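Local coordinates for protein NDP-rhamnosyltransferase (PDB 3TSA) that is a GT-B-fold glycosyltransferase, an NDP-rhamnosyltransferase related to erythromycin biosynthesis protein CIII, at residues R3-P8 against W113-L118. Residues are numbered along the deposited sequence; the frame is centred on the assembly and turned at random.
Sequences RVLVVP and WRPSVL
L5 and L118 lie side by side on one face of the sheet, with L118 CD2 3.8 Å from L5 CB. P115 sets its CB against the same L5 methylene, so the proline and the leucine methyl meet it from one side; beyond the pair, helix 125-133 lends L130 to L118. On the other face V4 and V117 also point the same way. V117 CG1 occupies the crowded position between its backbone N and carbonyl carbon (chi1 58°), which brings it to 3.6 Å from V4 CG2. Between these layers the parallel backbones are joined by a bond from L5 N to V117 O (3.1 Å), nearly along the C=O axis, and V117 O also receives a CA-H contact from V4.

Toward the start of the strand, R3 O accepts S116 N at 2.7 Å in its carbonyl plane and, weakly, V117 N. S116 OG returns a link as acceptor for R3 N at 3.1 Å, so the serine holds both polar backbone atoms of R3. The R3 side chain then runs over W113, its CD 4.0 Å from the centroid of the six-membered ring in a CH-pi contact. A bend at chi3 (-57°) leaves the guanidinium nearly perpendicular to the indole. NE and NH1 both grip R114 O side-on, each at 2.9 Å, NH1 in the carbonyl plane and NE above it; NE also bonds weakly to W113 O, and the arginine so fastens the helix-to-strand turn to the first strand. These carbonyls lie where helix 82-113 ends, R114 leaving it with positive phi, while the R114 guanidinium forms a salt bridge with E111. F208 of the second subunit meets the W113 ring edge-to-face.

Strands 3-7 and 117-121 are neighbouring parallel strands at the centre of the sheet, of strand order 3-2-1-4-5, in the N-terminal Rossmann-like domain of a GT-B glycosyltransferase.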
ATOM      1  N   ARG A   3      -7.907  11.265 -11.602  1.00 17.70           N
ATOM      2  CA  ARG A   3      -6.845  11.693 -10.718  1.00 16.49           C
ATOM      3  C   ARG A   3      -7.524  12.094  -9.398  1.00 16.63           C
ATOM      4  O   ARG A   3      -8.243  13.108  -9.348  1.00 17.16           O
ATOM      5  CB  ARG A   3      -6.071  12.850 -11.318  1.00 19.73           C
ATOM      6  CG  ARG A   3      -4.851  12.398 -12.200  1.00 21.25           C
ATOM      7  CD  ARG A   3      -3.777  13.562 -12.479  1.00 23.29           C
ATOM      8  NE  ARG A   3      -4.489  14.643 -13.101  1.00 31.51           N
ATOM      9  CZ  ARG A   3      -4.876  14.639 -14.385  1.00 39.39           C
ATOM     10  NH1 ARG A   3      -5.580  15.669 -14.885  1.00 39.30           N
ATOM     11  NH2 ARG A   3      -4.542  13.613 -15.192  1.00 37.81           N
ATOM     12  N   VAL A   4      -7.313  11.282  -8.347  1.00 15.39           N
ATOM     13  CA  VAL A   4      -7.990  11.510  -7.080  1.00 13.65           C
ATOM     14  C   VAL A   4      -7.074  12.178  -6.076  1.00 15.74           C
ATOM     15  O   VAL A   4      -6.126  11.523  -5.617  1.00 16.95           O
ATOM     16  CB  VAL A   4      -8.543  10.163  -6.500  1.00 12.20           C
ATOM     17  CG1 VAL A   4      -9.395  10.398  -5.145  1.00 13.91           C
ATOM     18  CG2 VAL A   4      -9.307   9.424  -7.597  1.00 16.72           C
ATOM     19  N   LEU A   5      -7.445  13.399  -5.635  1.00 13.75           N
ATOM     20  CA  LEU A   5      -6.695  14.077  -4.539  1.00 14.98           C
ATOM     21  C   LEU A   5      -7.408  13.756  -3.243  1.00 16.21           C
ATOM     22  O   LEU A   5      -8.636  14.080  -3.153  1.00 14.56           O
ATOM     23  CB  LEU A   5      -6.643  15.605  -4.736  1.00 17.15           C
ATOM     24  CG  LEU A   5      -5.817  16.436  -3.737  1.00 17.87           C
ATOM     25  CD1 LEU A   5      -4.348  15.989  -3.701  1.00 19.48           C
ATOM     26  CD2 LEU A   5      -5.870  17.945  -4.110  1.00 18.04           C
ATOM     27  N   VAL A   6      -6.675  13.213  -2.294  1.00 14.94           N
ATOM     28  CA  VAL A   6      -7.237  12.790  -1.054  1.00 15.43           C
ATOM     29  C   VAL A   6      -6.899  13.846   0.005  1.00 15.74           C
ATOM     30  O   VAL A   6      -5.720  14.286   0.123  1.00 16.59           O
ATOM     31  CB  VAL A   6      -6.658  11.450  -0.676  1.00 12.94           C
ATOM     32  CG1 VAL A   6      -7.205  10.970   0.701  1.00 15.37           C
ATOM     33  CG2 VAL A   6      -6.895  10.476  -1.815  1.00 13.99           C
ATOM     34  N   VAL A   7      -7.928  14.305   0.717  1.00 15.57           N
ATOM     35  CA  VAL A   7      -7.788  15.416   1.643  1.00 16.71           C
ATOM     36  C   VAL A   7      -8.246  14.920   3.009  1.00 16.86           C
ATOM     37  O   VAL A   7      -9.441  14.932   3.302  1.00 15.96           O
ATOM     38  CB  VAL A   7      -8.683  16.556   1.204  1.00 16.37           C
ATOM     39  CG1 VAL A   7      -8.521  17.764   2.075  1.00 15.81           C
ATOM     40  CG2 VAL A   7      -8.389  16.906  -0.272  1.00 18.13           C
ATOM     41  N   PRO A   8      -7.303  14.369   3.818  1.00 17.43           N
ATOM     42  CA  PRO A   8      -7.684  13.873   5.100  1.00 19.77           C
ATOM     43  C   PRO A   8      -7.447  14.926   6.167  1.00 20.40           C
ATOM     44  O   PRO A   8      -6.748  15.927   5.915  1.00 20.46           O
ATOM     45  CB  PRO A   8      -6.752  12.691   5.270  1.00 21.53           C
ATOM     46  CG  PRO A   8      -5.487  13.126   4.519  1.00 23.08           C
ATOM     47  CD  PRO A   8      -5.961  13.902   3.383  1.00 19.66           C
ATOM     48  N   TRP A 113      -1.455  19.643  -9.991  1.00 21.44           N
ATOM     49  CA  TRP A 113      -1.729  18.238 -10.227  1.00 19.98           C
ATOM     50  C   TRP A 113      -3.049  17.961 -10.994  1.00 20.00           C
ATOM     51  O   TRP A 113      -3.233  16.845 -11.589  1.00 21.19           O
ATOM     52  CB  TRP A 113      -1.680  17.516  -8.877  1.00 17.36           C
ATOM     53  CG  TRP A 113      -1.572  15.993  -9.003  1.00 21.86           C
ATOM     54  CD1 TRP A 113      -0.469  15.266  -9.404  1.00 20.75           C
ATOM     55  CD2 TRP A 113      -2.587  15.027  -8.682  1.00 17.96           C
ATOM     56  NE1 TRP A 113      -0.733  13.902  -9.352  1.00 19.77           N
ATOM     57  CE2 TRP A 113      -2.016  13.719  -8.887  1.00 15.46           C
ATOM     58  CE3 TRP A 113      -3.899  15.131  -8.239  1.00 16.10           C
ATOM     59  CZ2 TRP A 113      -2.739  12.539  -8.698  1.00 17.85           C
ATOM     60  CZ3 TRP A 113      -4.621  13.952  -8.028  1.00 11.57           C
ATOM     61  CH2 TRP A 113      -4.058  12.678  -8.271  1.00 14.89           C
ATOM     62  N   ARG A 114      -3.972  18.949 -11.002  1.00 21.05           N
ATOM     63  CA  ARG A 114      -5.253  18.830 -11.748  1.00 20.70           C
ATOM     64  C   ARG A 114      -6.058  17.565 -11.425  1.00 20.14           C
ATOM     65  O   ARG A 114      -6.314  16.713 -12.299  1.00 21.75           O
ATOM     66  CB  ARG A 114      -4.987  18.935 -13.282  1.00 23.44           C
ATOM     67  CG  ARG A 114      -4.358  20.285 -13.717  1.00 30.17           C
ATOM     68  CD  ARG A 114      -4.758  20.583 -15.200  1.00 41.34           C
ATOM     69  NE  ARG A 114      -4.340  21.915 -15.669  1.00 48.91           N
ATOM     70  CZ  ARG A 114      -4.770  23.079 -15.170  1.00 51.08           C
ATOM     71  NH1 ARG A 114      -5.661  23.114 -14.179  1.00 51.73           N
ATOM     72  NH2 ARG A 114      -4.295  24.216 -15.665  1.00 50.03           N
ATOM     73  N   PRO A 115      -6.496  17.425 -10.189  1.00 19.16           N
ATOM     74  CA  PRO A 115      -7.334  16.312  -9.830  1.00 17.95           C
ATOM     75  C   PRO A 115      -8.687  16.361 -10.517  1.00 18.63           C
ATOM     76  O   PRO A 115      -9.205  17.474 -10.893  1.00 20.64           O
ATOM     77  CB  PRO A 115      -7.472  16.487  -8.294  1.00 18.46           C
ATOM     78  CG  PRO A 115      -7.421  17.938  -8.118  1.00 17.68           C
ATOM     79  CD  PRO A 115      -6.231  18.286  -9.019  1.00 17.92           C
ATOM     80  N   SER A 116      -9.278  15.202 -10.729  1.00 19.28           N
ATOM     81  CA  SER A 116     -10.646  15.219 -11.196  1.00 19.22           C
ATOM     82  C   SER A 116     -11.690  15.007 -10.134  1.00 18.97           C
ATOM     83  O   SER A 116     -12.870  15.240 -10.382  1.00 19.22           O
ATOM     84  CB  SER A 116     -10.871  14.253 -12.350  1.00 20.91           C
ATOM     85  OG  SER A 116     -10.527  12.965 -11.981  1.00 20.35           O
ATOM     86  N   VAL A 117     -11.292  14.602  -8.933  1.00 17.22           N
ATOM     87  CA  VAL A 117     -12.297  14.344  -7.939  1.00 16.00           C
ATOM     88  C   VAL A 117     -11.488  14.461  -6.621  1.00 14.65           C
ATOM     89  O   VAL A 117     -10.238  14.194  -6.611  1.00 14.44           O
ATOM     90  CB  VAL A 117     -12.914  12.931  -8.118  1.00 15.53           C
ATOM     91  CG1 VAL A 117     -11.875  11.875  -8.049  1.00 20.78           C
ATOM     92  CG2 VAL A 117     -14.049  12.667  -7.087  1.00 19.27           C
ATOM     93  N   LEU A 118     -12.173  14.968  -5.606  1.00 12.37           N
ATOM     94  CA  LEU A 118     -11.583  15.128  -4.268  1.00 13.25           C
ATOM     95  C   LEU A 118     -12.234  14.090  -3.352  1.00 14.39           C
ATOM     96  O   LEU A 118     -13.458  14.042  -3.246  1.00 15.62           O
ATOM     97  CB  LEU A 118     -11.805  16.534  -3.739  1.00 14.32           C
ATOM     98  CG  LEU A 118     -11.412  17.686  -4.652  1.00 14.70           C
ATOM     99  CD1 LEU A 118     -11.783  19.031  -3.836  1.00 16.96           C
ATOM    100  CD2 LEU A 118      -9.910  17.590  -5.031  1.00 17.13           C
TER